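Local coordinates for transferrin binding protein B (Actinobacillus suis, PDB 3PQU) that probably binds host transferrin as an outer-membrane lipoprotein, serving as a co-receptor in bacterial iron acquisition, at residues A[243-248]-A[260-265]; A[50-55]-A[142-147]; A[429-434]-A[540-545]; A[105-110]-A[120-125]. One frame throughout, in Å; residues are numbered along the deposited sequence. Where two conformers were deposited one is given.

Interaction 1. Residues A[243-248]-A[260-265]; sequences TGSLYR and VTKRYS
L246 and Y264 meet at a classic beta bulge in the antiparallel hairpin of strands 241-249 and 260-271, part of the N-lobe beta barrel. The carbonyl O of L246 serves two donors in succession, R263 N at 2.8 Å and, weakly, Y264 N at 3.3 Å, so one residue faces two. L246 CD1 packs on Y264 CB at 3.9 Å, while the tyrosine ring leads away toward F311 and its OH bonds T290 O. Next to this pair, R248 and the bulge residue R263 run side by side, with their guanidinium planes 65° apart and R263 NH2 lying 3.8 Å from R248 CD. These like charges are probably offset from outside, by a salt bridge from R248 to D207 and a cation-pi contact of R263 with F289.

The other face is built by Y247 and K262. The lysine CG stands anti to its backbone N (chi1 -175°), and a bend at chi3 (-58°) brings CE round to within 3.7 Å of Y247 OH. Beyond it, K262 NZ donates to a water at 2.6 Å. That water also bonds S245 OG and gives a hydrogen at 3.0 Å to S265 OG, which is bonded to E282 as well.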
loop_
_atom_site.group_PDB
_atom_site.type_symbol
_atom_site.label_atom_id
_atom_site.label_comp_id
_atom_site.label_asym_id
_atom_site.label_seq_id
_atom_site.Cartn_x
_atom_site.Cartn_y
_atom_site.Cartn_z
ATOM N N THR A 243 -10.295 12.021 11.445
ATOM C CA THR A 243 -11.148 13.021 10.836
ATOM C C THR A 243 -10.261 13.987 10.070
ATOM O O THR A 243 -9.033 13.945 10.182
ATOM C CB THR A 243 -11.939 13.820 11.892
ATOM O OG1 THR A 243 -11.022 14.535 12.729
ATOM C CG2 THR A 243 -12.833 12.901 12.745
ATOM N N GLY A 244 -10.875 14.872 9.296
ATOM C CA GLY A 244 -10.095 15.872 8.598
ATOM C C GLY A 244 -10.946 16.910 7.904
ATOM O O GLY A 244 -12.178 16.838 7.912
ATOM N N SER A 245 -10.268 17.858 7.274
ATOM C CA SER A 245 -10.914 18.989 6.623
ATOM C C SER A 245 -10.171 19.326 5.334
ATOM O O SER A 245 -8.941 19.265 5.289
ATOM C CB SER A 245 -10.865 20.201 7.572
ATOM O OG SER A 245 -11.706 19.994 8.687
ATOM N N LEU A 246 -10.904 19.701 4.296
ATOM C CA LEU A 246 -10.272 20.165 3.065
ATOM C C LEU A 246 -10.722 21.580 2.765
ATOM O O LEU A 246 -11.928 21.854 2.748
ATOM C CB LEU A 246 -10.638 19.252 1.883
ATOM C CG LEU A 246 -10.497 17.738 2.122
ATOM C CD1 LEU A 246 -10.933 16.971 0.870
ATOM C CD2 LEU A 246 -9.070 17.393 2.474
ATOM N N TYR A 247 -9.752 22.457 2.489
ATOM C CA TYR A 247 -9.996 23.888 2.352
ATOM C C TYR A 247 -9.624 24.416 0.973
ATOM O O TYR A 247 -8.688 23.918 0.341
ATOM C CB TYR A 247 -9.159 24.665 3.380
ATOM C CG TYR A 247 -9.489 24.364 4.818
ATOM C CD1 TYR A 247 -10.468 25.096 5.488
ATOM C CD2 TYR A 247 -8.798 23.378 5.522
ATOM C CE1 TYR A 247 -10.779 24.832 6.826
ATOM C CE2 TYR A 247 -9.090 23.114 6.859
ATOM C CZ TYR A 247 -10.079 23.844 7.503
ATOM O OH TYR A 247 -10.367 23.587 8.823
ATOM N N ARG A 248 -10.349 25.437 0.527
ATOM C CA ARG A 248 -9.986 26.201 -0.668
ATOM C C ARG A 248 -9.505 27.567 -0.209
ATOM O O ARG A 248 -10.222 28.301 0.496
ATOM C CB ARG A 248 -11.190 26.341 -1.622
ATOM C CG ARG A 248 -10.926 27.155 -2.912
ATOM C CD ARG A 248 -12.242 27.545 -3.609
ATOM N NE ARG A 248 -12.048 28.173 -4.918
ATOM C CZ ARG A 248 -11.995 29.492 -5.116
ATOM N NH1 ARG A 248 -12.110 30.325 -4.095
ATOM N NH2 ARG A 248 -11.827 29.983 -6.336
ATOM N N VAL A 260 -11.014 31.997 2.709
ATOM C CA VAL A 260 -10.698 30.604 2.984
ATOM C C VAL A 260 -11.995 29.845 3.279
ATOM O O VAL A 260 -12.698 30.182 4.230
ATOM C CB VAL A 260 -9.753 30.497 4.187
ATOM C CG1 VAL A 260 -9.508 29.016 4.538
ATOM C CG2 VAL A 260 -8.445 31.218 3.895
ATOM N N THR A 261 -12.338 28.845 2.463
ATOM C CA THR A 261 -13.572 28.109 2.720
ATOM C C THR A 261 -13.343 26.619 2.872
ATOM O O THR A 261 -12.573 26.024 2.131
ATOM C CB THR A 261 -14.661 28.374 1.651
ATOM O OG1 THR A 261 -14.128 28.125 0.349
ATOM C CG2 THR A 261 -15.143 29.814 1.724
ATOM N N LYS A 262 -14.003 26.021 3.858
ATOM C CA LYS A 262 -13.946 24.581 4.015
ATOM C C LYS A 262 -14.917 23.944 3.024
ATOM O O LYS A 262 -16.111 24.227 3.046
ATOM C CB LYS A 262 -14.286 24.155 5.447
ATOM C CG LYS A 262 -14.117 22.649 5.655
ATOM C CD LYS A 262 -14.661 22.183 7.008
ATOM C CE LYS A 262 -13.987 22.901 8.152
ATOM N NZ LYS A 262 -14.370 22.325 9.490
ATOM N N ARG A 263 -14.388 23.087 2.154
ATOM C CA ARG A 263 -15.188 22.381 1.154
ATOM C C ARG A 263 -15.675 21.013 1.659
ATOM O O ARG A 263 -16.747 20.550 1.277
ATOM C CB ARG A 263 -14.363 22.144 -0.110
ATOM C CG ARG A 263 -14.042 23.385 -0.900
ATOM C CD ARG A 263 -15.270 23.856 -1.646
ATOM N NE ARG A 263 -14.925 24.404 -2.952
ATOM C CZ ARG A 263 -15.728 25.183 -3.665
ATOM N NH1 ARG A 263 -16.923 25.511 -3.192
ATOM N NH2 ARG A 263 -15.330 25.647 -4.840
ATOM N N TYR A 264 -14.875 20.357 2.497
ATOM C CA TYR A 264 -15.208 18.997 2.952
ATOM C C TYR A 264 -14.763 18.712 4.378
ATOM O O TYR A 264 -13.738 19.238 4.836
ATOM C CB TYR A 264 -14.534 17.962 2.053
ATOM C CG TYR A 264 -15.211 17.686 0.743
ATOM C CD1 TYR A 264 -16.352 16.877 0.678
ATOM C CD2 TYR A 264 -14.695 18.204 -0.445
ATOM C CE1 TYR A 264 -16.974 16.629 -0.540
ATOM C CE2 TYR A 264 -15.288 17.957 -1.641
ATOM C CZ TYR A 264 -16.427 17.163 -1.697
ATOM O OH TYR A 264 -16.998 16.918 -2.916
ATOM N N SER A 265 -15.538 17.875 5.065
ATOM C CA SER A 265 -15.115 17.224 6.312
ATOM C C SER A 265 -14.910 15.749 6.005
ATOM O O SER A 265 -15.646 15.160 5.221
ATOM C CB SER A 265 -16.186 17.324 7.438
ATOM O OG SER A 265 -16.409 18.662 7.851
HETATM O O HOH W 1 -14.287 19.715 9.727
HETATM O O HOH W 2 -12.246 30.144 -1.077
#

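Interaction 2. Residues A[50-55]-A[142-147]; sequences RRNRAL and PYIFKN
R53 N donates to F145 O at 2.8 Å where segment 50-55, which has no regular structure, passes strand 142-146 in a roughly antiparallel sense, their end-to-end directions 151° apart. This is the sole backbone-to-backbone hydrogen bond across the contact; the side chain of N52 does the rest of the pairing. With CG anti to the backbone N (chi1 -176°), its amide is set against the strand. ND2 gives a nearly straight bond to Y143 O at 2.9 Å, the acceptor lying in the amide plane. OD1 receives F145 N at 2.9 Å and A54 N at 3.0 Å, from opposite faces of that plane. The A54 bond closes an Asx turn, and together the three bonds fix the rotation of the amide. The turn brings A54 CB tightly onto the backbone, 3.3 Å from Y143 C.

The R53 guanidinium carries F145 CE2 over its centre, 3.9 Å above the plane. Near K146, R50 NH2 touches the lysine CB at 3.5 Å, while the extended lysine brings CE within 3.3 Å of R50 O. The R50 guanidinium itself is bonded to I149 O and Y131 O.

In the N-lobe handle, strand 142-146 pairs along one edge with strand 133-136, where Y143 and I144 both face V135 in a classic bulge. Segment 50-55 runs along its other edge, within the loop that leads from strand 43-47 of the five-stranded handle sheet to strand 69-70.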
loop_
_atom_site.group_PDB
_atom_site.type_symbol
_atom_site.label_atom_id
_atom_site.label_comp_id
_atom_site.label_asym_id
_atom_site.label_seq_id
_atom_site.Cartn_x
_atom_site.Cartn_y
_atom_site.Cartn_z
ATOM N N ARG A 50 -12.627 15.657 -20.882
ATOM C CA ARG A 50 -12.574 16.658 -21.958
ATOM C C ARG A 50 -13.760 16.367 -22.855
ATOM O O ARG A 50 -13.955 15.228 -23.250
ATOM C CB ARG A 50 -11.283 16.474 -22.781
ATOM C CG ARG A 50 -10.002 17.054 -22.154
ATOM C CD ARG A 50 -8.771 16.198 -22.440
ATOM N NE ARG A 50 -8.401 16.088 -23.858
ATOM C CZ ARG A 50 -7.683 16.992 -24.518
ATOM N NH1 ARG A 50 -7.263 18.104 -23.916
ATOM N NH2 ARG A 50 -7.397 16.799 -25.793
ATOM N N ARG A 51 -14.550 17.379 -23.193
ATOM C CA ARG A 51 -15.733 17.137 -24.034
ATOM C C ARG A 51 -15.341 16.865 -25.483
ATOM O O ARG A 51 -14.437 17.500 -26.006
ATOM C CB ARG A 51 -16.705 18.315 -23.984
ATOM C CG ARG A 51 -18.064 18.008 -24.628
ATOM C CD ARG A 51 -19.047 19.120 -24.342
ATOM N NE ARG A 51 -18.619 20.404 -24.903
ATOM C CZ ARG A 51 -18.952 20.820 -26.122
ATOM N NH1 ARG A 51 -19.687 20.043 -26.901
ATOM N NH2 ARG A 51 -18.535 21.996 -26.569
ATOM N N ASN A 52 -15.995 15.901 -26.121
ATOM C CA ASN A 52 -15.807 15.694 -27.548
ATOM C C ASN A 52 -16.636 16.742 -28.261
ATOM O O ASN A 52 -17.874 16.709 -28.209
ATOM C CB ASN A 52 -16.271 14.296 -27.985
ATOM C CG ASN A 52 -15.992 14.028 -29.460
ATOM O OD1 ASN A 52 -15.457 14.897 -30.162
ATOM N ND2 ASN A 52 -16.353 12.830 -29.940
ATOM N N ARG A 53 -15.960 17.652 -28.945
ATOM C CA ARG A 53 -16.630 18.726 -29.676
ATOM C C ARG A 53 -16.955 18.423 -31.152
ATOM O O ARG A 53 -17.501 19.278 -31.862
ATOM C CB ARG A 53 -15.801 20.009 -29.524
ATOM C CG ARG A 53 -15.638 20.375 -28.026
ATOM C CD ARG A 53 -14.457 21.295 -27.764
ATOM N NE ARG A 53 -14.550 22.493 -28.587
ATOM C CZ ARG A 53 -13.633 23.450 -28.625
ATOM N NH1 ARG A 53 -12.542 23.364 -27.872
ATOM N NH2 ARG A 53 -13.812 24.494 -29.423
ATOM N N ALA A 54 -16.639 17.208 -31.605
ATOM C CA ALA A 54 -16.838 16.833 -33.019
ATOM C C ALA A 54 -18.317 16.886 -33.398
ATOM O O ALA A 54 -19.198 16.711 -32.547
ATOM C CB ALA A 54 -16.262 15.453 -33.301
ATOM N N LEU A 55 -18.585 17.115 -34.676
ATOM C CA LEU A 55 -19.954 17.253 -35.166
ATOM C C LEU A 55 -20.472 15.976 -35.838
ATOM O O LEU A 55 -21.662 15.879 -36.147
ATOM C CB LEU A 55 -20.038 18.422 -36.156
ATOM C CG LEU A 55 -19.442 19.743 -35.656
ATOM C CD1 LEU A 55 -19.537 20.804 -36.734
ATOM C CD2 LEU A 55 -20.141 20.204 -34.388
ATOM N N PRO A 142 -13.765 13.939 -39.147
ATOM C CA PRO A 142 -13.339 14.100 -37.744
ATOM C C PRO A 142 -14.473 13.767 -36.785
ATOM O O PRO A 142 -15.464 14.506 -36.749
ATOM C CB PRO A 142 -13.031 15.603 -37.632
ATOM C CG PRO A 142 -13.250 16.188 -39.014
ATOM C CD PRO A 142 -14.139 15.227 -39.744
ATOM N N TYR A 143 -14.338 12.685 -36.026
ATOM C CA TYR A 143 -15.390 12.269 -35.095
ATOM C C TYR A 143 -14.947 12.411 -33.636
ATOM O O TYR A 143 -15.716 12.193 -32.683
ATOM C CB TYR A 143 -15.842 10.838 -35.405
ATOM C CG TYR A 143 -14.782 9.769 -35.206
ATOM C CD1 TYR A 143 -14.762 9.011 -34.058
ATOM C CD2 TYR A 143 -13.822 9.508 -36.178
ATOM C CE1 TYR A 143 -13.827 8.026 -33.862
ATOM C CE2 TYR A 143 -12.868 8.520 -35.985
ATOM C CZ TYR A 143 -12.884 7.783 -34.828
ATOM O OH TYR A 143 -11.954 6.801 -34.611
ATOM N N ILE A 144 -13.694 12.786 -33.454
ATOM C CA ILE A 144 -13.212 13.158 -32.129
ATOM C C ILE A 144 -12.434 14.472 -32.222
ATOM O O ILE A 144 -11.518 14.623 -33.039
ATOM C CB ILE A 144 -12.333 12.062 -31.497
ATOM C CG1 ILE A 144 -13.142 10.786 -31.278
ATOM C CG2 ILE A 144 -11.743 12.530 -30.155
ATOM C CD1 ILE A 144 -12.428 9.771 -30.421
ATOM N N PHE A 145 -12.839 15.434 -31.406
ATOM C CA PHE A 145 -12.121 16.688 -31.289
ATOM C C PHE A 145 -12.161 17.187 -29.865
ATOM O O PHE A 145 -13.207 17.630 -29.398
ATOM C CB PHE A 145 -12.702 17.758 -32.212
ATOM C CG PHE A 145 -12.076 19.112 -32.012
ATOM C CD1 PHE A 145 -10.702 19.234 -31.843
ATOM C CD2 PHE A 145 -12.853 20.258 -31.979
ATOM C CE1 PHE A 145 -10.110 20.476 -31.643
ATOM C CE2 PHE A 145 -12.270 21.510 -31.779
ATOM C CZ PHE A 145 -10.901 21.620 -31.615
ATOM N N LYS A 146 -11.019 17.096 -29.185
ATOM C CA LYS A 146 -10.874 17.560 -27.810
ATOM C C LYS A 146 -9.655 18.487 -27.750
ATOM O O LYS A 146 -8.701 18.322 -28.509
ATOM C CB LYS A 146 -10.714 16.372 -26.857
ATOM C CG LYS A 146 -11.893 15.367 -26.884
ATOM C CD LYS A 146 -11.620 14.145 -25.982
ATOM C CE LYS A 146 -12.879 13.304 -25.765
ATOM N NZ LYS A 146 -12.590 12.084 -24.963
ATOM N N ASN A 147 -9.698 19.472 -26.865
ATOM C CA ASN A 147 -8.624 20.455 -26.797
ATOM C C ASN A 147 -8.492 21.084 -25.426
ATOM O O ASN A 147 -9.399 20.977 -24.608
ATOM C CB ASN A 147 -8.798 21.540 -27.865
ATOM C CG ASN A 147 -7.495 22.290 -28.136
ATOM O OD1 ASN A 147 -6.415 21.800 -27.819
ATOM N ND2 ASN A 147 -7.600 23.479 -28.701
HETATM O O HOH W 3 -12.320 12.991 -22.212
HETATM O O HOH W 4 -12.511 19.509 -25.286
HETATM O O HOH W 5 -11.889 22.194 -25.590
HETATM O O HOH W 6 -10.172 24.961 -28.685
HETATM O O HOH W 7 -16.604 17.498 -36.527
#

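Interaction 3. Residues A[429-434]-A[540-545]; sequences DKMPAG and PTAGEL
T541 O accepts a hydrogen bond from R566 NH1 and is touched by the ring of P432, whose CG approaches to 3.6 Å. This polar atom lies in the turn joining strands 531-538 and 544-551 of the C-lobe beta barrel. Opposite it, segment 429-434 belongs to the loop that leads from strand 413-424 of the handle sheet into barrel strand 436-448. No hydrogen bond links the two segments, and the contact illustrates how loops may fit together by van der Waals contact, small apolar groups meeting each other and carbonyl oxygens.

A542 provides the centre of that surface. Its CB points at the loop and meets P432 CD at 3.8 Å and M431 SD at 4.0 Å. The methionine reaches this spot because its chain folds at chi2 (-65°), which turns SD back toward the alanine although the residue's own CB points away. F537 touches both M431 and A542, and F473 packs on M431 and P432, so the patch continues into the barrel. A542 O is itself held by Y439 OH.

Near the start of both segments, K430 CB rests 3.5 Å from P540 O. The rest of the lysine bends away at chi2 and chi4, and NZ makes a weak salt bridge with D429 OD1 at 3.3 Å.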
loop_
_atom_site.group_PDB
_atom_site.type_symbol
_atom_site.label_atom_id
_atom_site.label_comp_id
_atom_site.label_asym_id
_atom_site.label_seq_id
_atom_site.Cartn_x
_atom_site.Cartn_y
_atom_site.Cartn_z
ATOM N N ASP A 429 -1.325 -4.688 23.618
ATOM C CA ASP A 429 -2.142 -4.746 24.821
ATOM C C ASP A 429 -3.057 -5.971 24.842
ATOM O O ASP A 429 -3.795 -6.177 25.796
ATOM C CB ASP A 429 -2.949 -3.457 25.007
ATOM C CG ASP A 429 -4.000 -3.263 23.934
ATOM O OD1 ASP A 429 -4.108 -4.134 23.043
ATOM O OD2 ASP A 429 -4.716 -2.237 23.979
ATOM N N LYS A 430 -3.008 -6.781 23.789
ATOM C CA LYS A 430 -3.738 -8.047 23.772
ATOM C C LYS A 430 -2.778 -9.226 23.867
ATOM O O LYS A 430 -3.195 -10.372 23.750
ATOM C CB LYS A 430 -4.599 -8.181 22.513
ATOM C CG LYS A 430 -5.658 -7.105 22.351
ATOM C CD LYS A 430 -6.788 -7.262 23.357
ATOM C CE LYS A 430 -7.848 -6.179 23.177
ATOM N NZ LYS A 430 -7.331 -4.820 23.514
ATOM N N MET A 431 -1.494 -8.936 24.077
ATOM C CA MET A 431 -0.510 -9.971 24.366
ATOM C C MET A 431 -0.876 -10.630 25.692
ATOM O O MET A 431 -1.133 -9.935 26.676
ATOM C CB MET A 431 0.902 -9.379 24.461
ATOM C CG MET A 431 1.507 -8.949 23.127
ATOM S SD MET A 431 1.787 -10.316 21.987
ATOM C CE MET A 431 3.116 -11.208 22.815
ATOM N N PRO A 432 -0.909 -11.971 25.721
ATOM C CA PRO A 432 -1.221 -12.657 26.976
ATOM C C PRO A 432 -0.279 -12.204 28.081
ATOM O O PRO A 432 0.908 -12.009 27.827
ATOM C CB PRO A 432 -0.958 -14.128 26.643
ATOM C CG PRO A 432 -1.100 -14.215 25.165
ATOM C CD PRO A 432 -0.592 -12.914 24.636
ATOM N N ALA A 433 -0.807 -12.022 29.286
ATOM C CA ALA A 433 0.028 -11.760 30.454
ATOM C C ALA A 433 0.319 -13.072 31.181
ATOM O O ALA A 433 -0.391 -13.440 32.115
ATOM C CB ALA A 433 -0.657 -10.780 31.380
ATOM N N GLY A 434 1.358 -13.779 30.743
ATOM C CA GLY A 434 1.684 -15.088 31.289
ATOM C C GLY A 434 0.730 -16.156 30.784
ATOM O O GLY A 434 -0.381 -15.846 30.364
ATOM N N PRO A 540 -5.487 -12.189 17.031
ATOM C CA PRO A 540 -6.200 -11.534 18.134
ATOM C C PRO A 540 -5.484 -11.631 19.473
ATOM O O PRO A 540 -5.399 -10.624 20.176
ATOM C CB PRO A 540 -7.512 -12.312 18.206
ATOM C CG PRO A 540 -7.734 -12.790 16.824
ATOM C CD PRO A 540 -6.373 -13.066 16.245
ATOM N N THR A 541 -4.984 -12.814 19.828
ATOM C CA THR A 541 -4.359 -13.011 21.127
ATOM C C THR A 541 -3.045 -13.792 21.059
ATOM O O THR A 541 -2.759 -14.613 21.939
ATOM C CB THR A 541 -5.338 -13.710 22.124
ATOM O OG1 THR A 541 -5.869 -14.911 21.534
ATOM C CG2 THR A 541 -6.499 -12.774 22.484
ATOM N N ALA A 542 -2.263 -13.542 20.017
ATOM C CA ALA A 542 -0.952 -14.162 19.851
ATOM C C ALA A 542 -1.023 -15.677 19.687
ATOM O O ALA A 542 -0.073 -16.375 20.003
ATOM C CB ALA A 542 -0.026 -13.787 21.022
ATOM N N GLY A 543 -2.141 -16.177 19.172
ATOM C CA GLY A 543 -2.313 -17.605 18.963
ATOM C C GLY A 543 -1.462 -18.211 17.856
ATOM O O GLY A 543 -1.478 -19.426 17.652
ATOM N N GLU A 544 -0.736 -17.363 17.134
ATOM C CA GLU A 544 0.192 -17.806 16.099
ATOM C C GLU A 544 1.496 -17.025 16.202
ATOM O O GLU A 544 1.492 -15.838 16.525
ATOM C CB GLU A 544 -0.419 -17.607 14.705
ATOM C CG GLU A 544 -1.754 -18.311 14.514
ATOM C CD GLU A 544 -2.478 -17.911 13.230
ATOM O OE1 GLU A 544 -1.922 -17.133 12.424
ATOM O OE2 GLU A 544 -3.615 -18.386 13.024
ATOM N N LEU A 545 2.612 -17.690 15.940
ATOM C CA LEU A 545 3.887 -16.995 15.879
ATOM C C LEU A 545 4.618 -17.418 14.617
ATOM O O LEU A 545 4.331 -18.472 14.037
ATOM C CB LEU A 545 4.726 -17.277 17.127
ATOM C CG LEU A 545 5.393 -18.647 17.262
ATOM C CD1 LEU A 545 6.713 -18.657 16.521
ATOM C CD2 LEU A 545 5.620 -18.959 18.722
#

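Interaction 4. Residues A[105-110]-A[120-125]; sequences HSHDGK and YVRSGY
S106 and Y125 join a type I beta turn, H105 to D108, to strand 121-128 of the five-stranded antiparallel sheet in the N-lobe handle; the turn follows edge strand 103-105.

Hydrogen bonds come first. S106 N donates to Y125 O at 3.0 Å, continuing the ladder between the strands. The serine OG, set between its backbone N and carbonyl carbon (chi1 52°), then acts twice: it donates to S123 O at 2.6 Å and accepts Y125 N at 3.1 Å. It thus spans G124, where the strand turns a corner, and sits 3.4 Å from G124 CA. One residue on, H107 NE2 accepts S123 N at 3.2 Å, the donor tilted 28° from the imidazole plane. A water bonded to NE2 also joins S123 OG. Acceptance at NE2 is consistent with a ring hydrogen on ND1.

Two CH-pi contacts flank these bonds. S106 CB lies over the face of the Y125 ring, 3.8 Å from its centroid, and R122 CD lies over the centre of the H107 imidazole at 3.5 Å. The R122 guanidinium goes on to bond V121 O and L118 O through NH1, its plane 22° from that of the imidazole.

Bonds within segment 105-110 close the turn and extend it. D108 N closes it on H105 O, and the D108 carboxylate, salt-bridged to K114, takes H105 N on OD2. Just after it, in an Asx turn, D108 OD1 receives K110 N at 2.9 Å.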
loop_
_atom_site.group_PDB
_atom_site.type_symbol
_atom_site.label_atom_id
_atom_site.label_comp_id
_atom_site.label_asym_id
_atom_site.label_seq_id
_atom_site.Cartn_x
_atom_site.Cartn_y
_atom_site.Cartn_z
ATOM N N HIS A 105 3.466 19.697 -13.350
ATOM C CA HIS A 105 2.898 18.786 -12.362
ATOM C C HIS A 105 3.005 19.343 -10.937
ATOM O O HIS A 105 3.780 20.257 -10.669
ATOM C CB HIS A 105 3.465 17.368 -12.490
ATOM C CG HIS A 105 4.888 17.244 -12.053
ATOM N ND1 HIS A 105 5.245 16.922 -10.759
ATOM C CD2 HIS A 105 6.049 17.395 -12.739
ATOM C CE1 HIS A 105 6.564 16.886 -10.666
ATOM N NE2 HIS A 105 7.078 17.167 -11.853
ATOM N N SER A 106 2.185 18.799 -10.046
ATOM C CA SER A 106 1.969 19.369 -8.740
ATOM C C SER A 106 3.198 19.318 -7.826
ATOM O O SER A 106 3.194 19.938 -6.769
ATOM C CB SER A 106 0.789 18.657 -8.056
ATOM O OG SER A 106 0.993 17.250 -8.100
ATOM N N HIS A 107 4.220 18.551 -8.196
ATOM C CA HIS A 107 5.449 18.541 -7.400
ATOM C C HIS A 107 6.625 19.215 -8.145
ATOM O O HIS A 107 7.787 19.058 -7.747
ATOM C CB HIS A 107 5.840 17.105 -6.974
ATOM C CG HIS A 107 5.012 16.547 -5.849
ATOM N ND1 HIS A 107 5.480 16.448 -4.559
ATOM C CD2 HIS A 107 3.745 16.071 -5.825
ATOM C CE1 HIS A 107 4.540 15.923 -3.787
ATOM N NE2 HIS A 107 3.474 15.689 -4.532
ATOM N N ASP A 108 6.335 19.960 -9.211
ATOM C CA ASP A 108 7.424 20.456 -10.075
ATOM C C ASP A 108 8.184 21.639 -9.473
ATOM O O ASP A 108 9.180 22.092 -10.025
ATOM C CB ASP A 108 6.976 20.718 -11.532
ATOM C CG ASP A 108 6.097 21.967 -11.690
ATOM O OD1 ASP A 108 6.087 22.841 -10.808
ATOM O OD2 ASP A 108 5.417 22.091 -12.725
ATOM N N GLY A 109 7.702 22.133 -8.341
ATOM C CA GLY A 109 8.392 23.184 -7.615
ATOM C C GLY A 109 8.439 24.555 -8.265
ATOM O O GLY A 109 9.165 25.412 -7.792
ATOM N N LYS A 110 7.652 24.791 -9.312
ATOM C CA LYS A 110 7.768 26.056 -10.054
ATOM C C LYS A 110 6.908 27.199 -9.515
ATOM O O LYS A 110 7.043 28.342 -9.960
ATOM C CB LYS A 110 7.493 25.829 -11.542
ATOM C CG LYS A 110 8.562 24.980 -12.228
ATOM C CD LYS A 110 8.240 24.723 -13.699
ATOM C CE LYS A 110 9.305 23.824 -14.328
ATOM N NZ LYS A 110 9.003 23.485 -15.736
ATOM N N TYR A 120 7.557 10.090 0.902
ATOM C CA TYR A 120 7.054 8.775 0.529
ATOM C C TYR A 120 5.866 8.849 -0.440
ATOM O O TYR A 120 5.429 7.847 -0.988
ATOM C CB TYR A 120 6.654 7.997 1.791
ATOM C CG TYR A 120 7.821 7.777 2.738
ATOM C CD1 TYR A 120 8.771 6.790 2.476
ATOM C CD2 TYR A 120 7.977 8.553 3.883
ATOM C CE1 TYR A 120 9.857 6.582 3.327
ATOM C CE2 TYR A 120 9.072 8.347 4.755
ATOM C CZ TYR A 120 10.000 7.361 4.460
ATOM O OH TYR A 120 11.072 7.136 5.297
ATOM N N VAL A 121 5.342 10.042 -0.636
ATOM C CA VAL A 121 4.108 10.197 -1.390
ATOM C C VAL A 121 4.258 11.266 -2.460
ATOM O O VAL A 121 5.012 12.226 -2.278
ATOM C CB VAL A 121 2.954 10.563 -0.435
ATOM C CG1 VAL A 121 1.729 10.974 -1.214
ATOM C CG2 VAL A 121 2.654 9.386 0.496
ATOM N N ARG A 122 3.566 11.069 -3.581
ATOM C CA ARG A 122 3.381 12.100 -4.585
ATOM C C ARG A 122 1.887 12.172 -4.903
ATOM O O ARG A 122 1.231 11.140 -5.016
ATOM C CB ARG A 122 4.141 11.746 -5.873
ATOM C CG ARG A 122 5.658 11.776 -5.755
ATOM C CD ARG A 122 6.195 13.197 -5.640
ATOM N NE ARG A 122 7.648 13.193 -5.468
ATOM C CZ ARG A 122 8.260 13.137 -4.287
ATOM N NH1 ARG A 122 7.543 13.095 -3.171
ATOM N NH2 ARG A 122 9.586 13.139 -4.223
ATOM N N SER A 123 1.345 13.372 -5.064
ATOM C CA SER A 123 -0.054 13.473 -5.444
ATOM C C SER A 123 -0.333 14.776 -6.139
ATOM O O SER A 123 0.486 15.686 -6.093
ATOM C CB SER A 123 -0.981 13.349 -4.231
ATOM O OG SER A 123 -1.148 14.606 -3.589
ATOM N N GLY A 124 -1.523 14.846 -6.749
ATOM C CA GLY A 124 -2.065 16.066 -7.329
ATOM C C GLY A 124 -2.414 15.849 -8.788
ATOM O O GLY A 124 -3.423 15.228 -9.132
ATOM N N TYR A 125 -1.559 16.356 -9.663
ATOM C CA TYR A 125 -1.883 16.373 -11.077
ATOM C C TYR A 125 -0.615 16.446 -11.914
ATOM O O TYR A 125 0.460 16.845 -11.444
ATOM C CB TYR A 125 -2.813 17.551 -11.398
ATOM C CG TYR A 125 -2.323 18.872 -10.831
ATOM C CD1 TYR A 125 -1.247 19.553 -11.417
ATOM C CD2 TYR A 125 -2.918 19.431 -9.704
ATOM C CE1 TYR A 125 -0.770 20.780 -10.881
ATOM C CE2 TYR A 125 -2.457 20.658 -9.163
ATOM C CZ TYR A 125 -1.382 21.322 -9.772
ATOM O OH TYR A 125 -0.915 22.507 -9.252
HETATM O O HOH W 8 1.036 16.304 -3.044
#

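How the interactions relate
Read from the N terminus, the contacts show how one chain closes loops of very different size. Interaction 2 closes a loop of 86 residues, bringing residues 50-55 to strand 142-146 within the handle. Interaction 4 is nested inside that loop and closes a short one at the edge of the handle sheet. Interaction 1 follows in series as a hairpin of the first barrel, its centre about 20 Å from that of interaction 4. Interaction 3 comes last and closes a long loop in the C-lobe, tying the entry to the second barrel to one of its late turns. None cross or touch; interactions 2 and 3 lie on opposite sides of the chain's centre, about 62 Å apart between centres.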